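Local coordinates for taurocyamine kinase (Schistosoma mansoni, PDB 4WOD), which reversibly transfers phosphate between ATP and the guanidino compound taurocyamine, using magnesium as cofactor, in a chain built of two approximate repeats, at residues Thr427-Cys432 / Gly493-Thr498; Arg489-Phe494 / Ile506-Val511. The protein carries 4 engineered substitutions. All blocks are in the same frame, centred on the assembly; numbering follows the deposited sequence.

Contact 1: residues Thr427-Cys432 / Gly493-Thr498; sequences TGEAEC and GFLFPT. Engineered in segment 493-498: Gly493 (natural residue Asp).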
loop_
_atom_site.group_PDB
_atom_site.type_symbol
_atom_site.label_atom_id
_atom_site.label_comp_id
_atom_site.label_asym_id
_atom_site.label_seq_id
_atom_site.Cartn_x
_atom_site.Cartn_y
_atom_site.Cartn_z
ATOM N N THR A 427 2.103 -9.694 -18.815
ATOM C CA THR A 427 2.549 -9.000 -20.020
ATOM C C THR A 427 1.875 -7.616 -20.196
ATOM O O THR A 427 0.886 -7.310 -19.519
ATOM C CB THR A 427 2.291 -9.873 -21.254
ATOM O OG1 THR A 427 0.882 -10.118 -21.371
ATOM C CG2 THR A 427 3.024 -11.226 -21.109
ATOM N N GLY A 428 2.427 -6.784 -21.084
ATOM C CA GLY A 428 1.947 -5.416 -21.263
ATOM C C GLY A 428 1.023 -5.214 -22.462
ATOM O O GLY A 428 0.264 -4.256 -22.509
ATOM N N GLU A 429 1.102 -6.113 -23.427
ATOM C CA GLU A 429 0.235 -6.089 -24.616
ATOM C C GLU A 429 0.476 -7.367 -25.416
ATOM O O GLU A 429 1.464 -8.060 -25.187
ATOM C CB GLU A 429 0.506 -4.852 -25.482
ATOM C CG GLU A 429 1.864 -4.841 -26.168
ATOM C CD GLU A 429 1.940 -3.752 -27.221
ATOM O OE1 GLU A 429 0.962 -3.613 -27.989
ATOM O OE2 GLU A 429 2.949 -3.011 -27.265
ATOM N N ALA A 430 -0.400 -7.657 -26.371
ATOM C CA ALA A 430 -0.325 -8.878 -27.144
ATOM C C ALA A 430 1.022 -9.041 -27.820
ATOM O O ALA A 430 1.514 -10.162 -27.947
ATOM C CB ALA A 430 -1.443 -8.922 -28.196
ATOM N N GLU A 431 1.605 -7.925 -28.255
ATOM C CA GLU A 431 2.854 -7.960 -29.019
ATOM C C GLU A 431 4.011 -8.523 -28.182
ATOM O O GLU A 431 5.028 -8.983 -28.711
ATOM C CB GLU A 431 3.202 -6.563 -29.539
ATOM C CG GLU A 431 4.377 -6.548 -30.518
ATOM C CD GLU A 431 4.768 -5.144 -30.936
ATOM O OE1 GLU A 431 3.871 -4.383 -31.347
ATOM O OE2 GLU A 431 5.968 -4.797 -30.843
ATOM N N CYS A 432 3.845 -8.486 -26.869
ATOM C CA CYS A 432 4.836 -9.053 -25.965
ATOM C C CYS A 432 5.160 -10.504 -26.328
ATOM O O CYS A 432 6.317 -10.938 -26.205
ATOM C CB CYS A 432 4.338 -8.948 -24.515
ATOM S SG CYS A 432 4.478 -7.286 -23.820
ATOM N N GLY A 493 -5.696 -4.054 -30.261
ATOM C CA GLY A 493 -5.411 -2.636 -30.330
ATOM C C GLY A 493 -5.136 -1.930 -29.020
ATOM O O GLY A 493 -4.692 -0.784 -29.030
ATOM N N PHE A 494 -5.401 -2.592 -27.893
ATOM C CA PHE A 494 -5.184 -1.983 -26.580
ATOM C C PHE A 494 -4.042 -2.596 -25.783
ATOM O O PHE A 494 -3.896 -3.824 -25.705
ATOM C CB PHE A 494 -6.468 -2.074 -25.740
ATOM C CG PHE A 494 -7.581 -1.211 -26.259
ATOM C CD1 PHE A 494 -7.709 0.113 -25.841
ATOM C CD2 PHE A 494 -8.457 -1.695 -27.215
ATOM C CE1 PHE A 494 -8.722 0.915 -26.342
ATOM C CE2 PHE A 494 -9.463 -0.902 -27.712
ATOM C CZ PHE A 494 -9.596 0.404 -27.279
ATOM N N LEU A 495 -3.262 -1.729 -25.148
ATOM C CA LEU A 495 -2.358 -2.151 -24.103
ATOM C C LEU A 495 -3.169 -2.858 -23.010
ATOM O O LEU A 495 -4.352 -2.568 -22.824
ATOM C CB LEU A 495 -1.612 -0.958 -23.512
ATOM C CG LEU A 495 -0.657 -0.262 -24.470
ATOM C CD1 LEU A 495 0.062 0.883 -23.742
ATOM C CD2 LEU A 495 0.328 -1.287 -25.012
ATOM N N PHE A 496 -2.541 -3.786 -22.312
ATOM C CA PHE A 496 -3.227 -4.553 -21.248
ATOM C C PHE A 496 -3.421 -3.736 -19.963
ATOM O O PHE A 496 -2.802 -2.679 -19.815
ATOM C CB PHE A 496 -2.445 -5.842 -20.970
ATOM C CG PHE A 496 -2.505 -6.826 -22.089
ATOM C CD1 PHE A 496 -3.385 -6.641 -23.159
ATOM C CD2 PHE A 496 -1.679 -7.947 -22.084
ATOM C CE1 PHE A 496 -3.446 -7.574 -24.193
ATOM C CE2 PHE A 496 -1.731 -8.863 -23.104
ATOM C CZ PHE A 496 -2.617 -8.676 -24.166
ATOM N N PRO A 497 -4.293 -4.206 -19.022
ATOM C CA PRO A 497 -4.597 -3.364 -17.856
ATOM C C PRO A 497 -3.394 -3.115 -16.954
ATOM O O PRO A 497 -3.508 -2.350 -16.022
ATOM C CB PRO A 497 -5.682 -4.156 -17.097
ATOM C CG PRO A 497 -6.338 -5.020 -18.168
ATOM C CD PRO A 497 -5.186 -5.384 -19.112
ATOM N N THR A 498 -2.273 -3.766 -17.233
ATOM C CA THR A 498 -1.061 -3.578 -16.447
ATOM C C THR A 498 -0.471 -2.181 -16.681
ATOM O O THR A 498 -0.257 -1.429 -15.733
ATOM C CB THR A 498 -0.005 -4.656 -16.789
ATOM O OG1 THR A 498 0.071 -4.803 -18.208
ATOM C CG2 THR A 498 -0.349 -6.018 -16.145
HETATM O O HOH W 1 -2.513 -5.844 -27.096
#
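Phe496 lies against the backbone of Gly428, Glu429 and Ala430 where two loops meet at a domain junction of the second phosphagen kinase repeat: residues 427-432 belong to its N-terminal domain, residues 493-498 to its C-terminal catalytic domain. The contact illustrates how an aromatic ring can pack on a polypeptide backbone. Glu429 CA sits over the centre of the Phe496 ring, 3.6 Å from the centroid and 7° off the ring normal, a CH-pi contact, while Thr427 OG1 meets the ring edge in its plane. The hydrogen bond of that hydroxyl is with Cys630 O, next in sequence to the predicted active-site Cys631, and His587 meets the same ring edge-to-face. Two bonds fasten the backbones beside this packing. Phe496 N donates to Gly428 O over 2.9 Å, nearly straight at 169° but from above the carbonyl plane. The Thr498 hydroxyl donates to Thr427 O, OG1 to O 2.9 Å; its first torsion of 45° sets OG1 between the backbone N and the carbonyl carbon. Leu495 CD2 reaches Glu429 CB at 3.6 Å and runs close to the carboxylate carbon too, whose oxygens bond to Thr403 and His405. The backbone of Ala430 is tight against the ring, N to Phe496 CZ 3.3 Å, while its CB stays back at 4.2 Å from CZ, on the partly exposed side. A water bridges the two backbones here: it accepts from Ala430 N at 2.9 Å and donates to Phe494 O at 2.8 Å.

Contact 2: residues Arg489-Phe494 / Ile506-Val511; sequences RSVEGF and IKLEQV. Engineered in segment 489-494: Gly493 (natural residue Asp).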
loop_
_atom_site.group_PDB
_atom_site.type_symbol
_atom_site.label_atom_id
_atom_site.label_comp_id
_atom_site.label_asym_id
_atom_site.label_seq_id
_atom_site.Cartn_x
_atom_site.Cartn_y
_atom_site.Cartn_z
ATOM N N ARG A 489 -10.539 -12.533 -22.066
ATOM C CA ARG A 489 -10.371 -11.995 -23.429
ATOM C C ARG A 489 -9.638 -10.658 -23.399
ATOM O O ARG A 489 -9.789 -9.863 -22.468
ATOM C CB ARG A 489 -11.721 -11.816 -24.158
ATOM C CG ARG A 489 -12.461 -13.109 -24.543
ATOM C CD ARG A 489 -11.762 -13.877 -25.712
ATOM N NE ARG A 489 -12.479 -15.089 -26.140
ATOM C CZ ARG A 489 -12.336 -16.303 -25.613
ATOM N NH1 ARG A 489 -11.503 -16.513 -24.605
ATOM N NH2 ARG A 489 -13.048 -17.323 -26.090
ATOM N N SER A 490 -8.806 -10.452 -24.419
ATOM C CA SER A 490 -8.146 -9.200 -24.678
ATOM C C SER A 490 -8.734 -8.627 -25.949
ATOM O O SER A 490 -9.118 -9.372 -26.851
ATOM C CB SER A 490 -6.626 -9.393 -24.845
ATOM O OG SER A 490 -6.042 -9.983 -23.698
ATOM N N VAL A 491 -8.785 -7.299 -26.014
ATOM C CA VAL A 491 -9.319 -6.607 -27.164
ATOM C C VAL A 491 -8.151 -6.120 -28.014
ATOM O O VAL A 491 -7.235 -5.441 -27.508
ATOM C CB VAL A 491 -10.210 -5.415 -26.748
ATOM C CG1 VAL A 491 -10.680 -4.611 -27.987
ATOM C CG2 VAL A 491 -11.407 -5.896 -25.892
ATOM N N GLU A 492 -8.178 -6.461 -29.294
ATOM C CA GLU A 492 -7.134 -6.004 -30.223
ATOM C C GLU A 492 -6.948 -4.494 -30.219
ATOM O O GLU A 492 -7.917 -3.739 -30.174
ATOM C CB GLU A 492 -7.442 -6.439 -31.652
ATOM C CG GLU A 492 -6.953 -7.834 -32.004
ATOM C CD GLU A 492 -7.115 -8.135 -33.486
ATOM O OE1 GLU A 492 -7.324 -7.176 -34.264
ATOM O OE2 GLU A 492 -7.041 -9.320 -33.868
ATOM N N GLY A 493 -5.696 -4.054 -30.261
ATOM C CA GLY A 493 -5.411 -2.636 -30.330
ATOM C C GLY A 493 -5.136 -1.930 -29.020
ATOM O O GLY A 493 -4.692 -0.784 -29.030
ATOM N N PHE A 494 -5.401 -2.592 -27.893
ATOM C CA PHE A 494 -5.184 -1.983 -26.580
ATOM C C PHE A 494 -4.042 -2.596 -25.783
ATOM O O PHE A 494 -3.896 -3.824 -25.705
ATOM C CB PHE A 494 -6.468 -2.074 -25.740
ATOM C CG PHE A 494 -7.581 -1.211 -26.259
ATOM C CD1 PHE A 494 -7.709 0.113 -25.841
ATOM C CD2 PHE A 494 -8.457 -1.695 -27.215
ATOM C CE1 PHE A 494 -8.722 0.915 -26.342
ATOM C CE2 PHE A 494 -9.463 -0.902 -27.712
ATOM C CZ PHE A 494 -9.596 0.404 -27.279
ATOM N N ILE A 506 -10.316 4.497 -20.555
ATOM C CA ILE A 506 -11.568 5.182 -20.852
ATOM C C ILE A 506 -12.095 4.754 -22.212
ATOM O O ILE A 506 -13.298 4.496 -22.379
ATOM C CB ILE A 506 -11.397 6.727 -20.826
ATOM C CG1 ILE A 506 -11.025 7.197 -19.421
ATOM C CG2 ILE A 506 -12.654 7.420 -21.303
ATOM C CD1 ILE A 506 -10.615 8.668 -19.358
ATOM N N LYS A 507 -11.204 4.677 -23.195
ATOM C CA LYS A 507 -11.641 4.255 -24.516
ATOM C C LYS A 507 -12.034 2.773 -24.503
ATOM O O LYS A 507 -13.052 2.404 -25.091
ATOM C CB LYS A 507 -10.562 4.523 -25.573
ATOM C CG LYS A 507 -10.995 4.017 -26.962
ATOM C CD LYS A 507 -10.427 4.845 -28.112
ATOM C CE LYS A 507 -11.119 4.497 -29.426
ATOM N NZ LYS A 507 -10.615 5.320 -30.564
ATOM N N LEU A 508 -11.254 1.942 -23.802
ATOM C CA LEU A 508 -11.547 0.508 -23.693
ATOM C C LEU A 508 -12.941 0.306 -23.117
ATOM O O LEU A 508 -13.714 -0.540 -23.586
ATOM C CB LEU A 508 -10.528 -0.209 -22.803
ATOM C CG LEU A 508 -10.823 -1.710 -22.657
ATOM C CD1 LEU A 508 -10.632 -2.428 -23.989
ATOM C CD2 LEU A 508 -9.982 -2.357 -21.576
ATOM N N GLU A 509 -13.255 1.107 -22.106
ATOM C CA GLU A 509 -14.510 0.945 -21.381
ATOM C C GLU A 509 -15.681 1.349 -22.281
ATOM O O GLU A 509 -16.749 0.732 -22.238
ATOM C CB GLU A 509 -14.489 1.764 -20.093
ATOM C CG GLU A 509 -15.787 1.694 -19.287
ATOM C CD GLU A 509 -15.788 2.662 -18.122
ATOM O OE1 GLU A 509 -15.373 3.834 -18.310
ATOM O OE2 GLU A 509 -16.192 2.258 -17.006
ATOM N N GLN A 510 -15.468 2.364 -23.112
ATOM C CA GLN A 510 -16.495 2.782 -24.072
ATOM C C GLN A 510 -16.795 1.692 -25.101
ATOM O O GLN A 510 -17.970 1.434 -25.423
ATOM C CB GLN A 510 -16.074 4.079 -24.788
ATOM C CG GLN A 510 -16.037 5.290 -23.867
ATOM C CD GLN A 510 -15.350 6.501 -24.491
ATOM O OE1 GLN A 510 -14.783 6.419 -25.583
ATOM N NE2 GLN A 510 -15.396 7.631 -23.790
ATOM N N VAL A 511 -15.740 1.055 -25.618
ATOM C CA VAL A 511 -15.892 -0.077 -26.542
ATOM C C VAL A 511 -16.679 -1.209 -25.893
ATOM O O VAL A 511 -17.695 -1.664 -26.434
ATOM C CB VAL A 511 -14.508 -0.635 -27.020
ATOM C CG1 VAL A 511 -14.646 -2.029 -27.675
ATOM C CG2 VAL A 511 -13.809 0.344 -27.958
#
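The loop of residues 489-494 leaves strand 480-489 and closes in a type II beta turn from Val491 to Phe494, which brings Phe494 CA to 7.4 Å from Leu508 CA on helix 502-517. This is a loop-on-helix contact within the catalytic domain of the second repeat, packing the loop that follows a strand of its antiparallel sheet on the next helix of the chain. The turn passes through Gly493, an engineered residue that is aspartate in the natural protein, and its closing bond from Phe494 N to Val491 O is weak. No hydrogen bond crosses between loop and helix; one aromatic ring carries most of the contact. Leu508 CD1 lies over a face of the Phe494 ring, displaced toward the rim, in a CH-pi contact 4.0 Å from the centroid. Phe494 CE1 comes down on the helix backbone itself, 3.7 Å from Leu508 N. Lys507 crosses the Phe494 side chain at about a right angle and offers its aliphatic CG, anti to the backbone N (chi1 177°), to the ring edge; its amine end leads away. Val491, held through its backbone N by His587 ND1, backs the leucine on the buried side with CG2. Val511, partly exposed, is the looser neighbour, its CG2 4.3 Å from Phe494 CZ.

How the contacts relate
The two contacts use successive parts of one loop between strand 480-489 and helix 502-517, overlapping at Gly493 and Phe494, with centres about 10 Å apart. Contact 1 is buried and joins two domains, combining direct hydrogen bonds, a bridging water and a ring packed on backbone. Contact 2 is partly exposed, stays within one domain, has no hydrogen bond across it and relies on a ring against aliphatic side chains and helix backbone. Phe494 shows the division of labour: its carbonyl serves contact 1 through water while its ring serves contact 2. The contacts also touch directly, Phe496 CE1 lying 3.6 Å from Ser490 OG, and His587 borders both.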